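Local coordinates for protein probable intron-encoded endonuclease 1 (Wickerhamomyces canadensis, PDB 6X1J) that cleaves DNA at a long recognition sequence as a LAGLIDADG homing endonuclease, taking part in homing of an intron in the mitochondrial 21S rRNA gene, at residues R55-K66 and W102-D113. Sequence-based numbering, arbitrary orientation. Where two conformers were deposited one is given.
Sequences RNKHFLLQFEWK and WRAQTFEHKAFD. With nucleotides of chain B; nucleotides of chain C.
His58 ND1 donates to Asp113 OD2 at 2.8 Å, on the syn side, tilted 26° from the carboxylate plane. The other oxygen, Asp113 OD1, takes the backbone N of Phe59 at 3.0 Å, nearly straight (168°). Lys110 lies over one face of the imidazole, its CB 3.9 Å from the ring centroid, a CH-pi contact. Replacing His58 by an alanine would probably leave Asp113 OD2 with water 1 but without the imidazole, and Lys110 and Lys57 NZ without the ring. Glu108 OE1 receives Lys57 N from above the carboxylate plane.

Further along, Thr106 OG1 accepts Leu61 N at 2.9 Å, while Thr106 N returns a bond to Leu61 O. Leu61 CG sits over the Phe112 ring. Antiparallel pairing continues in the two central strands of the four-stranded sheet.

On the DNA-facing side, Glu64 CG, anti to the backbone N (chi1 -176°), sends the carboxylate across to Arg103. Arg103 NE meets Glu64 OE2 at 3.1 Å in a salt bridge, within the guanidinium plane but above the carboxylate plane. Thr101 also binds OE2. Arg103 NH1 reads a thymine O4, Glu64 OE1 a cytosine N4. Water 3 links both side chains to N6 of DA14 of chain B. Salt bridge and water probably orient both groups for base recognition, while Lys66 N and Glu108 N grip phosphates of different DNA chains.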
ATOM      1  N   ARG A  55      -5.219 -22.192  -5.589  1.00 56.24           N
ATOM      2  CA  ARG A  55      -6.588 -21.982  -6.127  1.00 54.80           C
ATOM      3  C   ARG A  55      -6.624 -20.825  -7.134  1.00 48.09           C
ATOM      4  O   ARG A  55      -7.497 -20.861  -7.991  1.00 47.33           O
ATOM      5  CB  ARG A  55      -7.577 -21.722  -4.992  1.00 62.86           C
ATOM      6  CG  ARG A  55      -7.642 -22.850  -3.977  1.00 70.43           C
ATOM      7  CD  ARG A  55      -9.061 -23.104  -3.508  1.00 78.78           C
ATOM      8  NE  ARG A  55      -9.119 -24.034  -2.383  1.00 81.20           N
ATOM      9  CZ  ARG A  55      -8.987 -25.355  -2.466  1.00 80.07           C
ATOM     10  NH1 ARG A  55      -8.782 -25.952  -3.631  1.00 84.43           N
ATOM     11  NH2 ARG A  55      -9.062 -26.080  -1.364  1.00 81.56           N
ATOM     12  N   ASN A  56      -5.728 -19.837  -7.045  1.00 45.91           N
ATOM     13  CA  ASN A  56      -5.790 -18.594  -7.873  1.00 45.80           C
ATOM     14  C   ASN A  56      -4.966 -18.753  -9.151  1.00 42.47           C
ATOM     15  O   ASN A  56      -3.799 -19.158  -9.067  1.00 47.71           O
ATOM     16  CB  ASN A  56      -5.313 -17.373  -7.092  1.00 39.90           C
ATOM     17  CG  ASN A  56      -6.055 -17.254  -5.780  1.00 42.36           C
ATOM     18  OD1 ASN A  56      -7.237 -16.903  -5.769  1.00 44.41           O
ATOM     19  ND2 ASN A  56      -5.396 -17.602  -4.680  1.00 36.91           N
ATOM     20  N   LYS A  57      -5.542 -18.372 -10.277  1.00 39.62           N
ATOM     21  CA  LYS A  57      -4.925 -18.532 -11.617  1.00 46.59           C
ATOM     22  C   LYS A  57      -4.033 -17.323 -11.911  1.00 43.71           C
ATOM     23  O   LYS A  57      -2.998 -17.500 -12.566  1.00 46.91           O
ATOM     24  CB  LYS A  57      -6.048 -18.707 -12.644  1.00 52.70           C
ATOM     25  CG  LYS A  57      -5.686 -18.563 -14.120  1.00 57.32           C
ATOM     26  CD  LYS A  57      -6.955 -18.477 -14.985  1.00 63.43           C
ATOM     27  CE  LYS A  57      -6.754 -18.802 -16.453  1.00 66.05           C
ATOM     28  NZ  LYS A  57      -6.080 -17.701 -17.185  1.00 68.15           N
ATOM     29  N   HIS A  58      -4.448 -16.137 -11.472  1.00 39.52           N
ATOM     30  CA  HIS A  58      -3.627 -14.899 -11.439  1.00 38.73           C
ATOM     31  C   HIS A  58      -3.751 -14.260 -10.052  1.00 39.32           C
ATOM     32  O   HIS A  58      -4.620 -14.727  -9.261  1.00 30.97           O
ATOM     33  CB  HIS A  58      -4.030 -13.949 -12.565  1.00 41.68           C
ATOM     34  CG  HIS A  58      -3.916 -14.587 -13.907  1.00 44.14           C
ATOM     35  ND1 HIS A  58      -2.688 -14.853 -14.491  1.00 40.79           N
ATOM     36  CD2 HIS A  58      -4.859 -15.040 -14.765  1.00 41.53           C
ATOM     37  CE1 HIS A  58      -2.880 -15.432 -15.662  1.00 42.02           C
ATOM     38  NE2 HIS A  58      -4.198 -15.555 -15.856  1.00 43.41           N
ATOM     39  N   PHE A  59      -2.879 -13.278  -9.754  1.00 39.27           N
ATOM     40  CA  PHE A  59      -2.921 -12.465  -8.511  1.00 34.50           C
ATOM     41  C   PHE A  59      -4.200 -11.640  -8.505  1.00 31.98           C
ATOM     42  O   PHE A  59      -4.709 -11.284  -9.575  1.00 29.80           O
ATOM     43  CB  PHE A  59      -1.718 -11.541  -8.373  1.00 32.25           C
ATOM     44  CG  PHE A  59      -0.483 -12.264  -7.918  1.00 32.04           C
ATOM     45  CD1 PHE A  59       0.311 -12.948  -8.821  1.00 29.12           C
ATOM     46  CD2 PHE A  59      -0.150 -12.303  -6.580  1.00 29.55           C
ATOM     47  CE1 PHE A  59       1.445 -13.610  -8.386  1.00 32.32           C
ATOM     48  CE2 PHE A  59       0.985 -12.961  -6.143  1.00 31.97           C
ATOM     49  CZ  PHE A  59       1.783 -13.617  -7.050  1.00 32.88           C
ATOM     50  N   LEU A  60      -4.699 -11.407  -7.296  1.00 32.41           N
ATOM     51  CA  LEU A  60      -5.688 -10.349  -6.986  1.00 33.53           C
ATOM     52  C   LEU A  60      -5.166  -9.581  -5.777  1.00 30.49           C
ATOM     53  O   LEU A  60      -4.132 -10.011  -5.170  1.00 35.60           O
ATOM     54  CB  LEU A  60      -7.058 -10.980  -6.685  1.00 37.90           C
ATOM     55  CG  LEU A  60      -7.198 -11.740  -5.360  1.00 38.88           C
ATOM     56  CD1 LEU A  60      -8.509 -11.402  -4.665  1.00 42.68           C
ATOM     57  CD2 LEU A  60      -7.109 -13.232  -5.574  1.00 40.03           C
ATOM     58  N   LEU A  61      -5.884  -8.519  -5.432  1.00 28.56           N
ATOM     59  CA  LEU A  61      -5.677  -7.658  -4.250  1.00 26.42           C
ATOM     60  C   LEU A  61      -6.876  -7.787  -3.318  1.00 27.50           C
ATOM     61  O   LEU A  61      -8.035  -7.616  -3.798  1.00 28.87           O
ATOM     62  CB  LEU A  61      -5.510  -6.212  -4.723  1.00 25.20           C
ATOM     63  CG  LEU A  61      -4.536  -6.002  -5.872  1.00 27.74           C
ATOM     64  CD1 LEU A  61      -4.488  -4.536  -6.299  1.00 27.97           C
ATOM     65  CD2 LEU A  61      -3.139  -6.500  -5.503  1.00 27.54           C
ATOM     66  N   GLN A  62      -6.627  -8.056  -2.041  1.00 31.59           N
ATOM     67  CA  GLN A  62      -7.622  -7.854  -0.954  1.00 31.63           C
ATOM     68  C   GLN A  62      -7.222  -6.616  -0.149  1.00 34.83           C
ATOM     69  O   GLN A  62      -6.030  -6.575   0.318  1.00 31.50           O
ATOM     70  CB  GLN A  62      -7.741  -9.065  -0.034  1.00 31.21           C
ATOM     71  CG  GLN A  62      -8.087 -10.330  -0.792  1.00 34.08           C
ATOM     72  CD  GLN A  62      -8.439 -11.496   0.106  1.00 30.96           C
ATOM     73  OE1 GLN A  62      -8.725 -12.574  -0.367  1.00 30.55           O
ATOM     74  NE2 GLN A  62      -8.424 -11.289   1.412  1.00 30.02           N
ATOM     75  N   PHE A  63      -8.170  -5.670  -0.027  1.00 29.47           N
ATOM     76  CA  PHE A  63      -8.046  -4.362   0.651  1.00 29.86           C
ATOM     77  C   PHE A  63      -8.770  -4.416   2.003  1.00 30.14           C
ATOM     78  O   PHE A  63      -9.894  -4.971   2.062  1.00 30.08           O
ATOM     79  CB  PHE A  63      -8.659  -3.258  -0.199  1.00 28.53           C
ATOM     80  CG  PHE A  63      -8.131  -3.125  -1.609  1.00 32.15           C
ATOM     81  CD1 PHE A  63      -6.886  -2.576  -1.855  1.00 30.92           C
ATOM     82  CD2 PHE A  63      -8.909  -3.481  -2.705  1.00 31.12           C
ATOM     83  CE1 PHE A  63      -6.429  -2.408  -3.153  1.00 33.48           C
ATOM     84  CE2 PHE A  63      -8.447  -3.311  -4.004  1.00 33.20           C
ATOM     85  CZ  PHE A  63      -7.209  -2.761  -4.230  1.00 32.73           C
ATOM     86  N   GLU A  64      -8.146  -3.897   3.067  1.00 27.27           N
ATOM     87  CA  GLU A  64      -8.820  -3.722   4.381  1.00 29.09           C
ATOM     88  C   GLU A  64      -8.217  -2.504   5.068  1.00 30.88           C
ATOM     89  O   GLU A  64      -6.996  -2.544   5.332  1.00 28.64           O
ATOM     90  CB  GLU A  64      -8.728  -4.984   5.238  1.00 29.87           C
ATOM     91  CG  GLU A  64      -9.497  -4.863   6.543  1.00 30.79           C
ATOM     92  CD  GLU A  64      -9.858  -6.184   7.191  1.00 29.15           C
ATOM     93  OE1 GLU A  64      -9.292  -7.207   6.764  1.00 35.80           O
ATOM     94  OE2 GLU A  64     -10.716  -6.197   8.107  1.00 29.80           O
ATOM     95  N   TRP A  65      -9.029  -1.461   5.300  1.00 28.98           N
ATOM     96  CA  TRP A  65      -8.635  -0.240   6.044  1.00 29.97           C
ATOM     97  C   TRP A  65      -9.729   0.132   7.047  1.00 32.92           C
ATOM     98  O   TRP A  65     -10.904  -0.190   6.802  1.00 28.95           O
ATOM     99  CB  TRP A  65      -8.312   0.930   5.096  1.00 29.61           C
ATOM    100  CG  TRP A  65      -6.984   0.807   4.401  1.00 30.63           C
ATOM    101  CD1 TRP A  65      -5.746   1.001   4.959  1.00 29.69           C
ATOM    102  CD2 TRP A  65      -6.745   0.500   3.009  1.00 29.20           C
ATOM    103  NE1 TRP A  65      -4.765   0.827   4.023  1.00 28.58           N
ATOM    104  CE2 TRP A  65      -5.338   0.506   2.819  1.00 28.76           C
ATOM    105  CE3 TRP A  65      -7.563   0.210   1.909  1.00 29.26           C
ATOM    106  CZ2 TRP A  65      -4.750   0.246   1.578  1.00 28.03           C
ATOM    107  CZ3 TRP A  65      -6.983  -0.035   0.681  1.00 28.75           C
ATOM    108  CH2 TRP A  65      -5.591  -0.038   0.527  1.00 30.40           C
ATOM    109  N   LYS A  66      -9.321   0.815   8.118  1.00 31.47           N
ATOM    110  CA  LYS A  66     -10.203   1.552   9.056  1.00 32.01           C
ATOM    111  C   LYS A  66     -10.797   2.757   8.349  1.00 30.18           C
ATOM    112  O   LYS A  66     -11.975   2.951   8.501  1.00 30.66           O
ATOM    113  CB  LYS A  66      -9.405   2.045  10.270  1.00 33.78           C
ATOM    114  CG  LYS A  66     -10.223   2.726  11.360  1.00 36.25           C
ATOM    115  CD  LYS A  66      -9.371   3.266  12.511  1.00 32.75           C
ATOM    116  CE  LYS A  66     -10.236   3.782  13.643  1.00 38.31           C
ATOM    117  NZ  LYS A  66     -10.770   2.650  14.447  1.00 36.97           N
ATOM    118  N   TRP A 102     -13.370  -1.427   6.723  1.00 34.49           N
ATOM    119  CA  TRP A 102     -13.950  -1.499   5.361  1.00 33.31           C
ATOM    120  C   TRP A 102     -13.112  -2.468   4.500  1.00 37.80           C
ATOM    121  O   TRP A 102     -11.865  -2.485   4.650  1.00 34.35           O
ATOM    122  CB  TRP A 102     -14.062  -0.099   4.736  1.00 34.09           C
ATOM    123  CG  TRP A 102     -15.067   0.782   5.429  1.00 35.90           C
ATOM    124  CD1 TRP A 102     -14.868   1.483   6.583  1.00 37.67           C
ATOM    125  CD2 TRP A 102     -16.441   1.031   5.052  1.00 35.93           C
ATOM    126  NE1 TRP A 102     -16.006   2.157   6.938  1.00 38.86           N
ATOM    127  CE2 TRP A 102     -16.982   1.913   6.014  1.00 36.93           C
ATOM    128  CE3 TRP A 102     -17.254   0.620   3.990  1.00 38.33           C
ATOM    129  CZ2 TRP A 102     -18.290   2.380   5.961  1.00 40.91           C
ATOM    130  CZ3 TRP A 102     -18.551   1.090   3.929  1.00 42.82           C
ATOM    131  CH2 TRP A 102     -19.068   1.942   4.914  1.00 41.48           C
ATOM    132  N   ARG A 103     -13.772  -3.267   3.649  1.00 33.08           N
ATOM    133  CA  ARG A 103     -13.136  -4.325   2.819  1.00 35.33           C
ATOM    134  C   ARG A 103     -13.566  -4.151   1.359  1.00 34.92           C
ATOM    135  O   ARG A 103     -14.722  -3.745   1.095  1.00 32.47           O
ATOM    136  CB  ARG A 103     -13.481  -5.735   3.318  1.00 36.55           C
ATOM    137  CG  ARG A 103     -12.931  -6.078   4.695  1.00 38.48           C
ATOM    138  CD  ARG A 103     -13.036  -7.569   4.992  1.00 41.64           C
ATOM    139  NE  ARG A 103     -12.449  -7.955   6.269  1.00 41.85           N
ATOM    140  CZ  ARG A 103     -12.394  -9.195   6.759  1.00 43.24           C
ATOM    141  NH1 ARG A 103     -12.919 -10.211   6.094  1.00 49.85           N
ATOM    142  NH2 ARG A 103     -11.812  -9.421   7.925  1.00 42.67           N
ATOM    143  N   ALA A 104     -12.651  -4.457   0.447  1.00 30.21           N
ATOM    144  CA  ALA A 104     -12.874  -4.496  -1.009  1.00 29.61           C
ATOM    145  C   ALA A 104     -11.886  -5.518  -1.587  1.00 34.14           C
ATOM    146  O   ALA A 104     -10.932  -5.905  -0.818  1.00 31.82           O
ATOM    147  CB  ALA A 104     -12.698  -3.111  -1.588  1.00 34.34           C
ATOM    148  N   GLN A 105     -12.121  -5.987  -2.828  1.00 32.46           N
ATOM    149  CA  GLN A 105     -11.264  -6.976  -3.538  0.50 34.26           C
ATOM    150  C   GLN A 105     -11.187  -6.598  -5.022  1.00 34.25           C
ATOM    151  O   GLN A 105     -12.235  -6.157  -5.575  1.00 34.86           O
ATOM    152  CB  GLN A 105     -11.851  -8.389  -3.428  0.50 34.80           C
ATOM    153  CG  GLN A 105     -11.891  -8.949  -2.011  0.50 36.34           C
ATOM    154  CD  GLN A 105     -12.998  -8.389  -1.140  0.50 36.59           C
ATOM    155  OE1 GLN A 105     -14.046  -7.933  -1.620  0.50 31.73           O
ATOM    156  NE2 GLN A 105     -12.757  -8.415   0.167  0.50 35.62           N
ATOM    157  N   THR A 106     -10.044  -6.799  -5.663  1.00 33.74           N
ATOM    158  CA  THR A 106     -10.025  -6.889  -7.151  1.00 33.93           C
ATOM    159  C   THR A 106     -10.455  -8.313  -7.443  1.00 31.73           C
ATOM    160  O   THR A 106     -10.351  -9.146  -6.517  1.00 30.48           O
ATOM    161  CB  THR A 106      -8.664  -6.658  -7.807  1.00 34.39           C
ATOM    162  OG1 THR A 106      -7.886  -7.810  -7.469  1.00 33.42           O
ATOM    163  CG2 THR A 106      -7.995  -5.385  -7.333  1.00 35.65           C
ATOM    164  N   PHE A 107     -10.885  -8.585  -8.668  1.00 31.95           N
ATOM    165  CA  PHE A 107     -10.890  -9.979  -9.182  1.00 36.32           C
ATOM    166  C   PHE A 107      -9.435 -10.389  -9.499  1.00 34.97           C
ATOM    167  O   PHE A 107      -8.582  -9.517  -9.621  1.00 30.23           O
ATOM    168  CB  PHE A 107     -11.855 -10.128 -10.366  1.00 34.64           C
ATOM    169  CG  PHE A 107     -11.752  -9.093 -11.462  1.00 32.54           C
ATOM    170  CD1 PHE A 107     -10.598  -8.967 -12.209  1.00 28.82           C
ATOM    171  CD2 PHE A 107     -12.846  -8.312 -11.801  1.00 31.96           C
ATOM    172  CE1 PHE A 107     -10.502  -8.031 -13.217  1.00 29.85           C
ATOM    173  CE2 PHE A 107     -12.765  -7.385 -12.829  1.00 35.69           C
ATOM    174  CZ  PHE A 107     -11.584  -7.233 -13.526  1.00 36.64           C
ATOM    175  N   GLU A 108      -9.183 -11.688  -9.695  1.00 40.93           N
ATOM    176  CA  GLU A 108      -7.922 -12.213 -10.301  1.00 40.05           C
ATOM    177  C   GLU A 108      -7.726 -11.580 -11.679  1.00 39.08           C
ATOM    178  O   GLU A 108      -8.703 -11.420 -12.408  1.00 44.64           O
ATOM    179  CB  GLU A 108      -7.974 -13.730 -10.428  1.00 37.75           C
ATOM    180  CG  GLU A 108      -8.147 -14.413  -9.089  1.00 39.29           C
ATOM    181  CD  GLU A 108      -8.309 -15.915  -9.200  1.00 41.01           C
ATOM    182  OE1 GLU A 108      -8.069 -16.440 -10.328  1.00 39.27           O
ATOM    183  OE2 GLU A 108      -8.675 -16.546  -8.169  1.00 39.42           O
ATOM    184  N   HIS A 109      -6.504 -11.226 -12.017  1.00 38.85           N
ATOM    185  CA  HIS A 109      -6.150 -10.670 -13.345  1.00 37.56           C
ATOM    186  C   HIS A 109      -4.632 -10.686 -13.486  1.00 39.66           C
ATOM    187  O   HIS A 109      -3.940 -10.228 -12.554  1.00 34.15           O
ATOM    188  CB  HIS A 109      -6.710  -9.273 -13.565  1.00 37.18           C
ATOM    189  CG  HIS A 109      -6.732  -8.857 -14.999  1.00 39.48           C
ATOM    190  ND1 HIS A 109      -5.581  -8.585 -15.703  1.00 39.83           N
ATOM    191  CD2 HIS A 109      -7.754  -8.606 -15.850  1.00 37.23           C
ATOM    192  CE1 HIS A 109      -5.893  -8.171 -16.920  1.00 41.97           C
ATOM    193  NE2 HIS A 109      -7.220  -8.170 -17.038  1.00 35.29           N
ATOM    194  N   LYS A 110      -4.197 -11.152 -14.657  1.00 40.30           N
ATOM    195  CA  LYS A 110      -2.802 -11.275 -15.147  1.00 42.80           C
ATOM    196  C   LYS A 110      -2.037  -9.959 -14.950  1.00 34.30           C
ATOM    197  O   LYS A 110      -0.853 -10.020 -14.734  1.00 31.43           O
ATOM    198  CB  LYS A 110      -2.887 -11.670 -16.633  1.00 48.14           C
ATOM    199  CG  LYS A 110      -1.565 -11.918 -17.349  1.00 58.45           C
ATOM    200  CD  LYS A 110      -1.744 -12.241 -18.832  1.00 67.12           C
ATOM    201  CE  LYS A 110      -0.852 -13.370 -19.309  1.00 71.63           C
ATOM    202  NZ  LYS A 110      -1.248 -14.671 -18.714  1.00 75.96           N
ATOM    203  N   ALA A 111      -2.692  -8.803 -15.062  1.00 34.50           N
ATOM    204  CA  ALA A 111      -2.061  -7.471 -14.899  1.00 33.00           C
ATOM    205  C   ALA A 111      -1.357  -7.361 -13.526  1.00 29.49           C
ATOM    206  O   ALA A 111      -0.342  -6.669 -13.490  1.00 26.89           O
ATOM    207  CB  ALA A 111      -3.080  -6.377 -15.118  1.00 35.25           C
ATOM    208  N   PHE A 112      -1.783  -8.109 -12.500  1.00 25.80           N
ATOM    209  CA  PHE A 112      -1.239  -8.066 -11.118  1.00 30.47           C
ATOM    210  C   PHE A 112      -0.060  -9.049 -10.949  1.00 32.54           C
ATOM    211  O   PHE A 112       0.626  -8.973  -9.902  1.00 28.40           O
ATOM    212  CB  PHE A 112      -2.344  -8.324 -10.077  1.00 33.35           C
ATOM    213  CG  PHE A 112      -3.464  -7.300 -10.059  1.00 35.58           C
ATOM    214  CD1 PHE A 112      -3.215  -5.959  -9.798  1.00 36.94           C
ATOM    215  CD2 PHE A 112      -4.784  -7.671 -10.308  1.00 35.56           C
ATOM    216  CE1 PHE A 112      -4.244  -5.019  -9.816  1.00 34.81           C
ATOM    217  CE2 PHE A 112      -5.804  -6.727 -10.332  1.00 33.88           C
ATOM    218  CZ  PHE A 112      -5.528  -5.402 -10.113  1.00 34.11           C
ATOM    219  N   ASP A 113       0.221  -9.904 -11.940  1.00 30.84           N
ATOM    220  CA  ASP A 113       1.198 -11.022 -11.809  1.00 30.35           C
ATOM    221  C   ASP A 113       2.640 -10.519 -11.687  1.00 31.93           C
ATOM    222  O   ASP A 113       3.390 -11.093 -10.868  1.00 32.94           O
ATOM    223  CB  ASP A 113       1.099 -11.971 -13.005  1.00 37.14           C
ATOM    224  CG  ASP A 113       0.013 -13.032 -12.885  1.00 40.04           C
ATOM    225  OD1 ASP A 113      -0.643 -13.118 -11.814  1.00 43.38           O
ATOM    226  OD2 ASP A 113      -0.158 -13.767 -13.865  1.00 42.24           O
TER
ATOM    227  P    DA B  14      -5.313   0.344   8.918  1.00 32.05           P
ATOM    228  OP1  DA B  14      -4.141   1.074   8.351  1.00 28.69           O
ATOM    229  OP2  DA B  14      -6.602   1.137   8.853  1.00 30.53           O
ATOM    230  O5'  DA B  14      -5.537  -1.125   8.346  1.00 32.67           O
ATOM    231  C5'  DA B  14      -4.579  -1.848   7.539  1.00 30.46           C
ATOM    232  C4'  DA B  14      -3.630  -2.632   8.416  1.00 27.39           C
ATOM    233  O4'  DA B  14      -4.366  -3.382   9.428  1.00 26.98           O
ATOM    234  C3'  DA B  14      -2.739  -3.644   7.706  1.00 26.82           C
ATOM    235  O3'  DA B  14      -1.563  -3.668   8.523  1.00 30.05           O
ATOM    236  C2'  DA B  14      -3.475  -4.952   7.949  1.00 24.53           C
ATOM    237  C1'  DA B  14      -4.017  -4.746   9.351  1.00 26.53           C
ATOM    238  N9   DA B  14      -5.187  -5.522   9.740  1.00 27.29           N
ATOM    239  C8   DA B  14      -6.508  -5.184   9.581  1.00 29.59           C
ATOM    240  N7   DA B  14      -7.340  -6.090  10.032  1.00 29.89           N
ATOM    241  C5   DA B  14      -6.512  -7.098  10.503  1.00 28.86           C
ATOM    242  C6   DA B  14      -6.780  -8.340  11.096  1.00 32.03           C
ATOM    243  N6   DA B  14      -8.006  -8.783  11.361  1.00 34.05           N
ATOM    244  N1   DA B  14      -5.730  -9.112  11.438  1.00 32.21           N
ATOM    245  C2   DA B  14      -4.498  -8.669  11.174  1.00 32.53           C
ATOM    246  N3   DA B  14      -4.118  -7.517  10.629  1.00 36.29           N
ATOM    247  C4   DA B  14      -5.186  -6.769  10.312  1.00 27.13           C
TER
ATOM    248  P    DA C   7     -12.786 -13.812 -10.154  1.00 43.09           P
ATOM    249  OP1  DA C   7     -12.916 -13.616 -11.620  1.00 35.58           O
ATOM    250  OP2  DA C   7     -11.420 -13.681  -9.506  1.00 43.17           O
ATOM    251  O5'  DA C   7     -13.839 -12.861  -9.430  1.00 43.07           O
ATOM    252  C5'  DA C   7     -15.081 -12.481 -10.055  1.00 40.63           C
ATOM    253  C4'  DA C   7     -16.140 -12.331  -8.989  1.00 37.21           C
ATOM    254  O4'  DA C   7     -16.298 -13.598  -8.309  1.00 36.25           O
ATOM    255  C3'  DA C   7     -15.834 -11.300  -7.898  1.00 38.02           C
ATOM    256  O3'  DA C   7     -16.974 -10.422  -7.749  1.00 39.00           O
ATOM    257  C2'  DA C   7     -15.384 -12.158  -6.723  1.00 37.72           C
ATOM    258  C1'  DA C   7     -16.137 -13.466  -6.910  1.00 36.96           C
ATOM    259  N9   DA C   7     -15.406 -14.647  -6.453  1.00 39.46           N
ATOM    260  C8   DA C   7     -14.099 -14.935  -6.761  1.00 37.73           C
ATOM    261  N7   DA C   7     -13.668 -16.057  -6.236  1.00 35.15           N
ATOM    262  C5   DA C   7     -14.767 -16.544  -5.542  1.00 33.40           C
ATOM    263  C6   DA C   7     -14.962 -17.715  -4.792  1.00 35.24           C
ATOM    264  N6   DA C   7     -14.011 -18.627  -4.598  1.00 37.56           N
ATOM    265  N1   DA C   7     -16.173 -17.911  -4.225  1.00 36.55           N
ATOM    266  C2   DA C   7     -17.126 -16.993  -4.431  1.00 36.38           C
ATOM    267  N3   DA C   7     -17.069 -15.860  -5.137  1.00 41.01           N
ATOM    268  C4   DA C   7     -15.848 -15.695  -5.678  1.00 37.38           C
TER
ATOM    269  P    DA B  13      -8.237   0.673  15.399  1.00 40.91           P
ATOM    270  OP1  DA B  13      -7.797   2.071  15.711  1.00 36.58           O
ATOM    271  OP2  DA B  13      -9.634   0.361  15.100  1.00 38.44           O
ATOM    272  O5'  DA B  13      -7.419   0.169  14.120  1.00 35.44           O
ATOM    273  C5'  DA B  13      -6.103   0.646  13.859  1.00 32.34           C
ATOM    274  C4'  DA B  13      -5.452  -0.171  12.763  1.00 32.80           C
ATOM    275  O4'  DA B  13      -5.448  -1.590  13.072  1.00 32.90           O
ATOM    276  C3'  DA B  13      -6.094  -0.066  11.385  1.00 33.38           C
ATOM    277  O3'  DA B  13      -5.035  -0.011  10.419  1.00 32.48           O
ATOM    278  C2'  DA B  13      -6.902  -1.342  11.284  1.00 31.24           C
ATOM    279  C1'  DA B  13      -6.016  -2.321  12.004  1.00 31.09           C
ATOM    280  N9   DA B  13      -6.685  -3.496  12.574  1.00 30.37           N
ATOM    281  C8   DA B  13      -8.024  -3.731  12.769  1.00 30.22           C
ATOM    282  N7   DA B  13      -8.283  -4.910  13.289  1.00 30.81           N
ATOM    283  C5   DA B  13      -7.031  -5.472  13.479  1.00 30.46           C
ATOM    284  C6   DA B  13      -6.615  -6.702  14.011  1.00 33.76           C
ATOM    285  N6   DA B  13      -7.446  -7.632  14.485  1.00 33.07           N
ATOM    286  N1   DA B  13      -5.288  -6.954  14.036  1.00 36.04           N
ATOM    287  C2   DA B  13      -4.446  -6.036  13.553  1.00 33.09           C
ATOM    288  N3   DA B  13      -4.717  -4.856  13.012  1.00 33.11           N
ATOM    289  C4   DA B  13      -6.037  -4.613  13.041  1.00 30.37           C
TER
HETATM  290  O   HOH W   1      -0.213 -16.318 -12.338  1.00 51.48           O
HETATM  291  O   HOH W   2     -10.356  -7.559   2.344  1.00 31.26           O
HETATM  292  O   HOH W   3     -10.688  -7.734  10.073  1.00 29.79           O